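Local coordinates for protein Aster-A (Mus musculus, PDB 6GQF) that binds cholesterol and carries it by a non-vesicular route from the plasma membrane to the endoplasmic reticulum, the part described here being its sterol-binding VASt (ASTER) domain, at residues N44-M49 / R157-L162; T75-S80 / L94-P99; A109-T114 / V133-I138. All blocks are in the same frame, centred on the assembly; numbering follows the deposited sequence.

Contact 1: N44-M49 / R157-L162; sequences NSVFHM and RNKARL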
loop_
_atom_site.group_PDB
_atom_site.type_symbol
_atom_site.label_atom_id
_atom_site.label_comp_id
_atom_site.label_asym_id
_atom_site.label_seq_id
_atom_site.Cartn_x
_atom_site.Cartn_y
_atom_site.Cartn_z
ATOM N N ASN A 44 0.223 -6.913 -11.025
ATOM C CA ASN A 44 -0.837 -7.321 -11.933
ATOM C C ASN A 44 -0.828 -8.841 -12.049
ATOM O O ASN A 44 -0.365 -9.397 -13.042
ATOM C CB ASN A 44 -0.665 -6.661 -13.303
ATOM C CG ASN A 44 -1.841 -6.912 -14.224
ATOM O OD1 ASN A 44 -2.950 -7.189 -13.772
ATOM N ND2 ASN A 44 -1.603 -6.811 -15.524
ATOM N N SER A 45 -1.325 -9.501 -11.008
ATOM C CA SER A 45 -1.287 -10.950 -10.914
ATOM C C SER A 45 -2.682 -11.554 -10.822
ATOM O O SER A 45 -3.628 -10.895 -10.394
ATOM C CB SER A 45 -0.461 -11.362 -9.696
ATOM O OG SER A 45 0.830 -10.779 -9.754
ATOM N N VAL A 46 -2.800 -12.811 -11.233
ATOM C CA VAL A 46 -4.037 -13.560 -11.063
ATOM C C VAL A 46 -3.792 -14.682 -10.067
ATOM O O VAL A 46 -2.850 -15.459 -10.209
ATOM C CB VAL A 46 -4.555 -14.135 -12.397
ATOM C CG1 VAL A 46 -5.811 -14.961 -12.165
ATOM C CG2 VAL A 46 -4.845 -13.011 -13.389
ATOM N N PHE A 47 -4.646 -14.743 -9.051
ATOM C CA PHE A 47 -4.529 -15.741 -8.000
ATOM C C PHE A 47 -5.720 -16.679 -8.021
ATOM O O PHE A 47 -6.825 -16.287 -8.397
ATOM C CB PHE A 47 -4.415 -15.066 -6.634
ATOM C CG PHE A 47 -3.168 -14.254 -6.470
ATOM C CD1 PHE A 47 -1.997 -14.848 -6.040
ATOM C CD2 PHE A 47 -3.165 -12.900 -6.754
ATOM C CE1 PHE A 47 -0.847 -14.109 -5.892
ATOM C CE2 PHE A 47 -2.018 -12.155 -6.610
ATOM C CZ PHE A 47 -0.856 -12.759 -6.179
ATOM N N HIS A 48 -5.487 -17.919 -7.606
ATOM C CA HIS A 48 -6.551 -18.907 -7.500
ATOM C C HIS A 48 -7.176 -18.854 -6.108
ATOM O O HIS A 48 -7.473 -19.883 -5.500
ATOM C CB HIS A 48 -6.017 -20.308 -7.808
ATOM C CG HIS A 48 -5.804 -20.562 -9.268
ATOM N ND1 HIS A 48 -4.641 -21.109 -9.768
ATOM C CD2 HIS A 48 -6.608 -20.348 -10.336
ATOM C CE1 HIS A 48 -4.739 -21.219 -11.082
ATOM N NE2 HIS A 48 -5.921 -20.764 -11.451
ATOM N N MET A 49 -7.363 -17.635 -5.615
ATOM C CA MET A 49 -8.083 -17.388 -4.377
ATOM C C MET A 49 -9.283 -16.523 -4.709
ATOM O O MET A 49 -9.220 -15.692 -5.615
ATOM C CB MET A 49 -7.181 -16.709 -3.345
ATOM C CG MET A 49 -6.032 -17.588 -2.878
ATOM S SD MET A 49 -4.828 -16.735 -1.843
ATOM C CE MET A 49 -4.033 -15.684 -3.057
ATOM N N ARG A 157 -15.082 -18.926 -9.136
ATOM C CA ARG A 157 -15.412 -19.350 -7.780
ATOM C C ARG A 157 -14.228 -19.140 -6.830
ATOM O O ARG A 157 -14.367 -18.503 -5.783
ATOM C CB ARG A 157 -15.855 -20.819 -7.799
ATOM C CG ARG A 157 -16.085 -21.458 -6.437
ATOM C CD ARG A 157 -17.191 -20.773 -5.657
ATOM N NE ARG A 157 -17.448 -21.455 -4.390
ATOM C CZ ARG A 157 -16.767 -21.249 -3.265
ATOM N NH1 ARG A 157 -15.768 -20.372 -3.224
ATOM N NH2 ARG A 157 -17.087 -21.927 -2.172
ATOM N N ASN A 158 -13.067 -19.665 -7.217
ATOM C CA ASN A 158 -11.827 -19.484 -6.462
ATOM C C ASN A 158 -10.730 -18.935 -7.367
ATOM O O ASN A 158 -9.712 -19.588 -7.599
ATOM C CB ASN A 158 -11.375 -20.806 -5.829
ATOM C CG ASN A 158 -12.127 -21.130 -4.552
ATOM O OD1 ASN A 158 -13.240 -21.656 -4.584
ATOM N ND2 ASN A 158 -11.515 -20.823 -3.415
ATOM N N LYS A 159 -10.949 -17.731 -7.884
ATOM C CA LYS A 159 -10.000 -17.111 -8.799
ATOM C C LYS A 159 -10.283 -15.618 -8.934
ATOM O O LYS A 159 -11.414 -15.220 -9.217
ATOM C CB LYS A 159 -10.068 -17.789 -10.168
ATOM C CG LYS A 159 -9.059 -17.286 -11.187
ATOM C CD LYS A 159 -9.256 -17.985 -12.525
ATOM C CE LYS A 159 -8.382 -17.383 -13.614
ATOM N NZ LYS A 159 -8.645 -18.005 -14.938
ATOM N N ALA A 160 -9.254 -14.799 -8.731
ATOM C CA ALA A 160 -9.398 -13.350 -8.832
ATOM C C ALA A 160 -8.097 -12.691 -9.275
ATOM O O ALA A 160 -7.014 -13.259 -9.114
ATOM C CB ALA A 160 -9.850 -12.771 -7.503
ATOM N N ARG A 161 -8.219 -11.488 -9.834
ATOM C CA ARG A 161 -7.062 -10.703 -10.254
ATOM C C ARG A 161 -6.750 -9.632 -9.216
ATOM O O ARG A 161 -7.637 -9.175 -8.494
ATOM C CB ARG A 161 -7.308 -10.055 -11.621
ATOM C CG ARG A 161 -6.177 -9.132 -12.085
ATOM C CD ARG A 161 -6.470 -8.509 -13.437
ATOM N NE ARG A 161 -6.585 -9.511 -14.495
ATOM C CZ ARG A 161 -5.567 -9.985 -15.210
ATOM N NH1 ARG A 161 -4.325 -9.564 -14.995
ATOM N NH2 ARG A 161 -5.794 -10.893 -16.148
ATOM N N LEU A 162 -5.481 -9.240 -9.148
ATOM C CA LEU A 162 -5.041 -8.160 -8.273
ATOM C C LEU A 162 -4.203 -7.153 -9.060
ATOM O O LEU A 162 -3.225 -7.525 -9.709
ATOM C CB LEU A 162 -4.239 -8.723 -7.092
ATOM C CG LEU A 162 -3.644 -7.724 -6.094
ATOM C CD1 LEU A 162 -4.715 -6.886 -5.437
ATOM C CD2 LEU A 162 -2.850 -8.453 -5.030
#
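Asn44 OD1 accepts a hydrogen bond from Arg161 NH1 at 3.0 Å; the donor stands well above the amide's carbonyl plane, while OD1 lies close to the plane of the guanidinium. Arg161 runs extended through CD and then bends at chi3 (-63°), which swings NE toward Val46. Ser45 pairs with Leu162 through bonds in both directions, the shorter from Leu162 N to Ser45 O at 2.8 Å. Its OG turns to Asp198 of helix 176-202. Val46 lies on the other face of the sheet with both methyls in use: CG2 sits over the centre of the Arg161 guanidinium, 3.6 Å from CZ, and CG1 meets Lys159 CE at 3.8 Å. Here an outermost strand, 40-47, joins strand 159-170 antiparallel, in the helix-grip arrangement of StAR-like lipid-binding domains, where a curved sheet packs on a long C-terminal helix. Phe47 belongs to the helix-facing side. Its backbone exchanges two straight bonds with Ala160, and its CE2 approaches Leu162 CD2 at 4.1 Å; both side chains touch Leu201 of helix 176-202. His48 leaves the strand, yet its side chain lies beside that of Lys159, pointing the same way, CD2 being 4.0 Å from Lys159 CG. The Met49 side chain packs on Leu54 and Met57 of helix 51-58, whereas its O comes within 3.5 Å of Ala160 CB.

Contact 2: T75-S80 / L94-P99; sequences TDVTLS and LTYTIP. With HC3 (25-hydroxycholesterol), chain E.
In the beta hairpin at one edge of the sheet, where strand 77-79 lies antiparallel to strand 90-99, Thr75 and Thr97 form a hydrogen-bonded pair, with Thr97 N to Thr75 O at 2.8 Å. Their side chains cross, Thr75 OG1 resting 3.4 Å from Thr97 CB. At Asp76 the chain turns a corner. Its carboxylate lies alongside the Thr97 side chain and accepts a weak bond from Thr97 OG1 at OD2. The register shifts by one between Thr75 and Thr78, a beta bulge, and the ladder resumes with Thr78 N bound to Thr95 O at 3.0 Å. Thr75, Thr78, Thr95 and Thr97 share one face, where the side chains of Thr78 and Thr95 run side by side. Leu79 and Leu94 lie on the face away from the threonines, both Leu79 methyls against Leu94 CG and CD2, CD2 to CD2 at 3.5 Å. Val77 CG2 meets Tyr96 CB at 3.6 Å. Tyr96 and Ile98 belong to the sterol pocket of the VASt domain. Tyr96 CG sits between the backbone N and the carbonyl carbon (chi1 38°); the Tyr96 OH lies 3.2 Å from C3 of 25-hydroxycholesterol and is hydrogen-bonded to Glu113. Ile98 CD1 approaches the sterol's C12 at 3.4 Å.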
loop_
_atom_site.group_PDB
_atom_site.type_symbol
_atom_site.label_atom_id
_atom_site.label_comp_id
_atom_site.label_asym_id
_atom_site.label_seq_id
_atom_site.Cartn_x
_atom_site.Cartn_y
_atom_site.Cartn_z
ATOM N N THR A 75 7.296 -2.438 12.937
ATOM C CA THR A 75 6.982 -2.478 14.359
ATOM C C THR A 75 5.891 -1.469 14.706
ATOM O O THR A 75 5.548 -0.606 13.895
ATOM C CB THR A 75 8.237 -2.194 15.210
ATOM O OG1 THR A 75 8.733 -0.881 14.922
ATOM C CG2 THR A 75 9.324 -3.219 14.914
ATOM N N ASP A 76 5.348 -1.596 15.913
ATOM C CA ASP A 76 4.311 -0.694 16.403
ATOM C C ASP A 76 3.140 -0.650 15.425
ATOM O O ASP A 76 2.560 0.409 15.180
ATOM C CB ASP A 76 4.879 0.715 16.629
ATOM C CG ASP A 76 5.949 0.751 17.714
ATOM O OD1 ASP A 76 5.769 0.081 18.754
ATOM O OD2 ASP A 76 6.972 1.450 17.529
ATOM N N VAL A 77 2.800 -1.807 14.864
ATOM C CA VAL A 77 1.696 -1.894 13.913
ATOM C C VAL A 77 0.360 -1.833 14.634
ATOM O O VAL A 77 0.073 -2.652 15.508
ATOM C CB VAL A 77 1.752 -3.185 13.080
ATOM C CG1 VAL A 77 0.508 -3.315 12.200
ATOM C CG2 VAL A 77 3.002 -3.204 12.228
ATOM N N THR A 78 -0.460 -0.863 14.247
ATOM C CA THR A 78 -1.760 -0.665 14.866
ATOM C C THR A 78 -2.831 -0.450 13.809
ATOM O O THR A 78 -2.742 0.466 12.990
ATOM C CB THR A 78 -1.753 0.537 15.820
ATOM O OG1 THR A 78 -0.591 0.484 16.657
ATOM C CG2 THR A 78 -2.988 0.529 16.675
ATOM N N LEU A 79 -3.846 -1.303 13.851
ATOM C CA LEU A 79 -4.933 -1.268 12.887
ATOM C C LEU A 79 -6.217 -0.752 13.526
ATOM O O LEU A 79 -6.410 -0.883 14.732
ATOM C CB LEU A 79 -5.167 -2.666 12.308
ATOM C CG LEU A 79 -4.954 -2.852 10.805
ATOM C CD1 LEU A 79 -5.781 -1.846 10.007
ATOM C CD2 LEU A 79 -3.475 -2.767 10.452
ATOM N N SER A 80 -7.089 -0.164 12.713
ATOM C CA SER A 80 -8.417 0.224 13.166
ATOM C C SER A 80 -9.470 -0.524 12.357
ATOM O O SER A 80 -9.231 -0.885 11.203
ATOM C CB SER A 80 -8.628 1.731 13.029
ATOM O OG SER A 80 -9.006 2.074 11.707
ATOM N N LEU A 94 -4.131 3.098 9.410
ATOM C CA LEU A 94 -3.060 2.249 9.919
ATOM C C LEU A 94 -1.901 3.116 10.361
ATOM O O LEU A 94 -1.742 4.241 9.888
ATOM C CB LEU A 94 -2.576 1.258 8.853
ATOM C CG LEU A 94 -3.595 0.311 8.216
ATOM C CD1 LEU A 94 -4.474 1.003 7.170
ATOM C CD2 LEU A 94 -2.868 -0.877 7.609
ATOM N N THR A 95 -1.085 2.590 11.264
ATOM C CA THR A 95 0.175 3.227 11.579
ATOM C C THR A 95 1.196 2.157 11.903
ATOM O O THR A 95 0.854 1.107 12.447
ATOM C CB THR A 95 0.055 4.217 12.752
ATOM O OG1 THR A 95 1.335 4.804 13.010
ATOM C CG2 THR A 95 -0.451 3.523 14.012
ATOM N N TYR A 96 2.448 2.414 11.546
ATOM C CA TYR A 96 3.525 1.490 11.855
ATOM C C TYR A 96 4.865 2.156 11.625
ATOM O O TYR A 96 4.979 3.102 10.841
ATOM C CB TYR A 96 3.413 0.212 11.016
ATOM C CG TYR A 96 2.964 0.446 9.597
ATOM C CD1 TYR A 96 3.801 1.052 8.671
ATOM C CD2 TYR A 96 1.701 0.059 9.186
ATOM C CE1 TYR A 96 3.384 1.272 7.373
ATOM C CE2 TYR A 96 1.275 0.270 7.895
ATOM C CZ TYR A 96 2.119 0.876 6.991
ATOM O OH TYR A 96 1.692 1.086 5.701
ATOM N N THR A 97 5.869 1.660 12.340
ATOM C CA THR A 97 7.236 2.125 12.200
ATOM C C THR A 97 7.956 1.229 11.206
ATOM O O THR A 97 7.789 0.010 11.229
ATOM C CB THR A 97 7.964 2.120 13.549
ATOM O OG1 THR A 97 7.291 3.009 14.449
ATOM C CG2 THR A 97 9.431 2.548 13.395
ATOM N N ILE A 98 8.745 1.842 10.330
ATOM C CA ILE A 98 9.466 1.110 9.297
ATOM C C ILE A 98 10.962 1.359 9.405
ATOM O O ILE A 98 11.387 2.362 9.978
ATOM C CB ILE A 98 8.999 1.505 7.877
ATOM C CG1 ILE A 98 9.372 2.964 7.568
ATOM C CG2 ILE A 98 7.496 1.258 7.726
ATOM C CD1 ILE A 98 9.017 3.402 6.164
ATOM N N PRO A 99 11.768 0.439 8.855
ATOM C CA PRO A 99 13.214 0.641 8.738
ATOM C C PRO A 99 13.588 1.431 7.484
ATOM O O PRO A 99 12.930 1.274 6.458
ATOM C CB PRO A 99 13.758 -0.785 8.676
ATOM C CG PRO A 99 12.653 -1.576 8.064
ATOM C CD PRO A 99 11.371 -0.936 8.506
HETATM C C18 HC3 E . 9.480 4.017 0.661
HETATM C C13 HC3 E . 8.803 4.916 1.702
HETATM C C12 HC3 E . 8.744 4.118 2.883
HETATM C C11 HC3 E . 7.730 2.840 2.757
HETATM C C9 HC3 E . 6.335 3.236 2.286
HETATM C C10 HC3 E . 5.324 1.968 2.163
HETATM C C19 HC3 E . 6.075 0.833 1.506
HETATM C C1 HC3 E . 4.929 1.496 3.562
HETATM C C2 HC3 E . 3.933 0.361 3.524
HETATM C C3 HC3 E . 2.708 0.693 2.734
HETATM O O1 HC3 E . 1.866 -0.457 2.633
HETATM C C4 HC3 E . 3.052 1.168 1.325
HETATM C C5 HC3 E . 4.114 2.263 1.368
HETATM C C6 HC3 E . 4.209 3.361 0.139
HETATM C C7 HC3 E . 5.051 4.554 0.387
HETATM C C8 HC3 E . 6.460 4.037 0.994
HETATM C C14 HC3 E . 7.370 5.221 1.195
HETATM C C15 HC3 E . 7.556 6.286 -0.002
HETATM C C16 HC3 E . 9.022 7.082 0.413
HETATM C C17 HC3 E . 9.570 6.385 1.674
HETATM C C20 HC3 E . 11.016 6.260 1.763
HETATM C C21 HC3 E . 11.396 6.336 3.272
HETATM C C22 HC3 E . 11.881 7.273 0.936
HETATM C C23 HC3 E . 12.672 8.281 1.733
HETATM C C24 HC3 E . 13.163 9.288 0.720
HETATM C C25 HC3 E . 14.322 10.073 1.283
HETATM C C26 HC3 E . 14.668 11.147 0.281
HETATM C C27 HC3 E . 13.916 10.709 2.598
HETATM O O2 HC3 E . 15.424 9.214 1.462
#

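Contact 3: A109-T114 / V133-I138; sequences ASVVET and VLTQGI. With HC3 (25-hydroxycholesterol), chain E.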
loop_
_atom_site.group_PDB
_atom_site.type_symbol
_atom_site.label_atom_id
_atom_site.label_comp_id
_atom_site.label_asym_id
_atom_site.label_seq_id
_atom_site.Cartn_x
_atom_site.Cartn_y
_atom_site.Cartn_z
ATOM N N ALA A 109 11.374 5.271 10.594
ATOM C CA ALA A 109 10.359 6.298 10.385
ATOM C C ALA A 109 8.962 5.766 10.678
ATOM O O ALA A 109 8.726 4.563 10.619
ATOM C CB ALA A 109 10.427 6.820 8.963
ATOM N N SER A 110 8.040 6.674 10.988
ATOM C CA SER A 110 6.647 6.315 11.229
ATOM C C SER A 110 5.846 6.513 9.951
ATOM O O SER A 110 6.170 7.377 9.135
ATOM C CB SER A 110 6.048 7.152 12.363
ATOM O OG SER A 110 6.663 6.851 13.602
ATOM N N VAL A 111 4.800 5.708 9.790
ATOM C CA VAL A 111 3.953 5.769 8.609
ATOM C C VAL A 111 2.492 5.700 8.999
ATOM O O VAL A 111 2.016 4.659 9.436
ATOM C CB VAL A 111 4.258 4.616 7.634
ATOM C CG1 VAL A 111 3.265 4.613 6.469
ATOM C CG2 VAL A 111 5.683 4.716 7.124
ATOM N N VAL A 112 1.782 6.808 8.828
ATOM C CA VAL A 112 0.338 6.813 8.986
ATOM C C VAL A 112 -0.289 6.579 7.627
ATOM O O VAL A 112 0.064 7.249 6.659
ATOM C CB VAL A 112 -0.165 8.130 9.573
ATOM C CG1 VAL A 112 -1.693 8.163 9.599
ATOM C CG2 VAL A 112 0.397 8.317 10.960
ATOM N N GLU A 113 -1.213 5.626 7.561
ATOM C CA GLU A 113 -1.869 5.270 6.308
ATOM C C GLU A 113 -3.385 5.337 6.449
ATOM O O GLU A 113 -3.933 4.995 7.493
ATOM C CB GLU A 113 -1.440 3.867 5.859
ATOM C CG GLU A 113 -2.021 3.426 4.513
ATOM C CD GLU A 113 -1.576 2.035 4.107
ATOM O OE1 GLU A 113 -0.891 1.370 4.914
ATOM O OE2 GLU A 113 -1.914 1.603 2.982
ATOM N N THR A 114 -4.046 5.787 5.386
ATOM C CA THR A 114 -5.504 5.862 5.334
ATOM C C THR A 114 -6.029 5.085 4.133
ATOM O O THR A 114 -5.607 5.328 3.004
ATOM C CB THR A 114 -5.983 7.316 5.240
ATOM O OG1 THR A 114 -5.333 8.094 6.248
ATOM C CG2 THR A 114 -7.481 7.406 5.428
ATOM N N VAL A 133 -0.564 7.244 1.979
ATOM C CA VAL A 133 0.537 6.886 2.864
ATOM C C VAL A 133 1.393 8.104 3.148
ATOM O O VAL A 133 2.007 8.675 2.248
ATOM C CB VAL A 133 1.413 5.771 2.260
ATOM C CG1 VAL A 133 2.619 5.480 3.152
ATOM C CG2 VAL A 133 0.590 4.510 2.057
ATOM N N LEU A 134 1.422 8.492 4.416
ATOM C CA LEU A 134 2.243 9.600 4.867
ATOM C C LEU A 134 3.344 9.052 5.747
ATOM O O LEU A 134 3.081 8.469 6.800
ATOM C CB LEU A 134 1.407 10.636 5.622
ATOM C CG LEU A 134 0.512 11.539 4.763
ATOM C CD1 LEU A 134 -0.682 10.805 4.153
ATOM C CD2 LEU A 134 0.028 12.691 5.598
ATOM N N THR A 135 4.577 9.218 5.282
ATOM C CA THR A 135 5.758 8.815 6.022
ATOM C C THR A 135 6.313 10.020 6.777
ATOM O O THR A 135 6.607 11.052 6.174
ATOM C CB THR A 135 6.833 8.244 5.087
ATOM O OG1 THR A 135 7.332 9.287 4.243
ATOM C CG2 THR A 135 6.250 7.144 4.213
ATOM N N GLN A 136 6.437 9.885 8.093
ATOM C CA GLN A 136 6.903 10.974 8.943
ATOM C C GLN A 136 8.300 10.677 9.475
ATOM O O GLN A 136 8.705 9.518 9.563
ATOM C CB GLN A 136 5.940 11.195 10.115
ATOM C CG GLN A 136 4.457 11.201 9.742
ATOM C CD GLN A 136 4.067 12.387 8.872
ATOM O OE1 GLN A 136 4.866 13.296 8.648
ATOM N NE2 GLN A 136 2.831 12.386 8.381
ATOM N N GLY A 137 9.033 11.729 9.825
ATOM C CA GLY A 137 10.332 11.582 10.455
ATOM C C GLY A 137 11.475 11.445 9.474
ATOM O O GLY A 137 12.635 11.365 9.877
ATOM N N ILE A 138 11.155 11.413 8.185
ATOM C CA ILE A 138 12.174 11.313 7.145
ATOM C C ILE A 138 12.563 12.699 6.652
ATOM O O ILE A 138 11.863 13.676 6.922
ATOM C CB ILE A 138 11.693 10.472 5.944
ATOM C CG1 ILE A 138 10.463 11.117 5.286
ATOM C CG2 ILE A 138 11.383 9.058 6.393
ATOM C CD1 ILE A 138 10.087 10.504 3.961
HETATM C C18 HC3 E . 9.480 4.017 0.661
HETATM C C13 HC3 E . 8.803 4.916 1.702
HETATM C C12 HC3 E . 8.744 4.118 2.883
HETATM C C11 HC3 E . 7.730 2.840 2.757
HETATM C C9 HC3 E . 6.335 3.236 2.286
HETATM C C10 HC3 E . 5.324 1.968 2.163
HETATM C C19 HC3 E . 6.075 0.833 1.506
HETATM C C1 HC3 E . 4.929 1.496 3.562
HETATM C C2 HC3 E . 3.933 0.361 3.524
HETATM C C3 HC3 E . 2.708 0.693 2.734
HETATM O O1 HC3 E . 1.866 -0.457 2.633
HETATM C C4 HC3 E . 3.052 1.168 1.325
HETATM C C5 HC3 E . 4.114 2.263 1.368
HETATM C C6 HC3 E . 4.209 3.361 0.139
HETATM C C7 HC3 E . 5.051 4.554 0.387
HETATM C C8 HC3 E . 6.460 4.037 0.994
HETATM C C14 HC3 E . 7.370 5.221 1.195
HETATM C C15 HC3 E . 7.556 6.286 -0.002
HETATM C C16 HC3 E . 9.022 7.082 0.413
HETATM C C17 HC3 E . 9.570 6.385 1.674
HETATM C C20 HC3 E . 11.016 6.260 1.763
HETATM C C21 HC3 E . 11.396 6.336 3.272
HETATM C C22 HC3 E . 11.881 7.273 0.936
HETATM C C23 HC3 E . 12.672 8.281 1.733
HETATM C C24 HC3 E . 13.163 9.288 0.720
HETATM C C25 HC3 E . 14.322 10.073 1.283
HETATM C C26 HC3 E . 14.668 11.147 0.281
HETATM C C27 HC3 E . 13.916 10.709 2.598
HETATM O O2 HC3 E . 15.424 9.214 1.462
#
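Val111 and Val133 meet through CG1 atoms 3.5 Å apart on the pocket-facing side of a beta hairpin, strands 108-119 and 127-136, part of the sheet that lines the sterol pocket of this Bet v 1-like domain. In both valines CG1 is anti to the backbone N, yet the side chains cross instead of running together. Val111 CG2 lies alongside Thr135 CG2 at 3.8 Å. Thr135 has OG1 between its N and carbonyl carbon (chi1 67°), with CG2 left to touch C14 of 25-hydroxycholesterol at 3.7 Å. Glu113 is fully extended, CG anti to the backbone N (chi1 -177°), and its side chain crosses that of Val133, CG lying 3.7 Å from Val133 CG2. Its buried carboxylate is hydrogen-bonded to Ser131 and Gln115 at OE2. An alanine here would probably leave those two side chains, and Tyr96, without their shared acceptor and open a gap beside Val133 CG2. On the backbone, Ser110 with Gln136 and Val112 with Leu134 are hydrogen-bonded pairs, Gln136 N to Ser110 O being 2.7 Å. Past the strand, Gly137 has a positive phi (87°) that suits glycine, and the chain then turns Ile138 CG2 to within 3.5 Å of Ala109 CB.

From the N terminus, strand 40-47 opens contact 1, which stays open while helices 51-58 and 63-71 pass. Contact 2 then closes a short loop, 75-80 back to 94-99, and contact 3 closes the next, 109-114 to 133-138. These two hairpins follow in series without crossing, and both lie within the long loop that 157-162 finally closes on 44-49. Contacts 2 and 3 touch because strands 90-99 and 108-119 are neighbours, with Leu94 N to Glu113 O at 2.7 Å, and both meet the sterol. Contact 1 lies about 30 Å from contact 3, centre to centre. Contacts 1 and 2 hold the outermost strands, 40-47 and 77-79, onto the same antiparallel sheet, and contact 3 joins its inner strands 108-119 and 127-136.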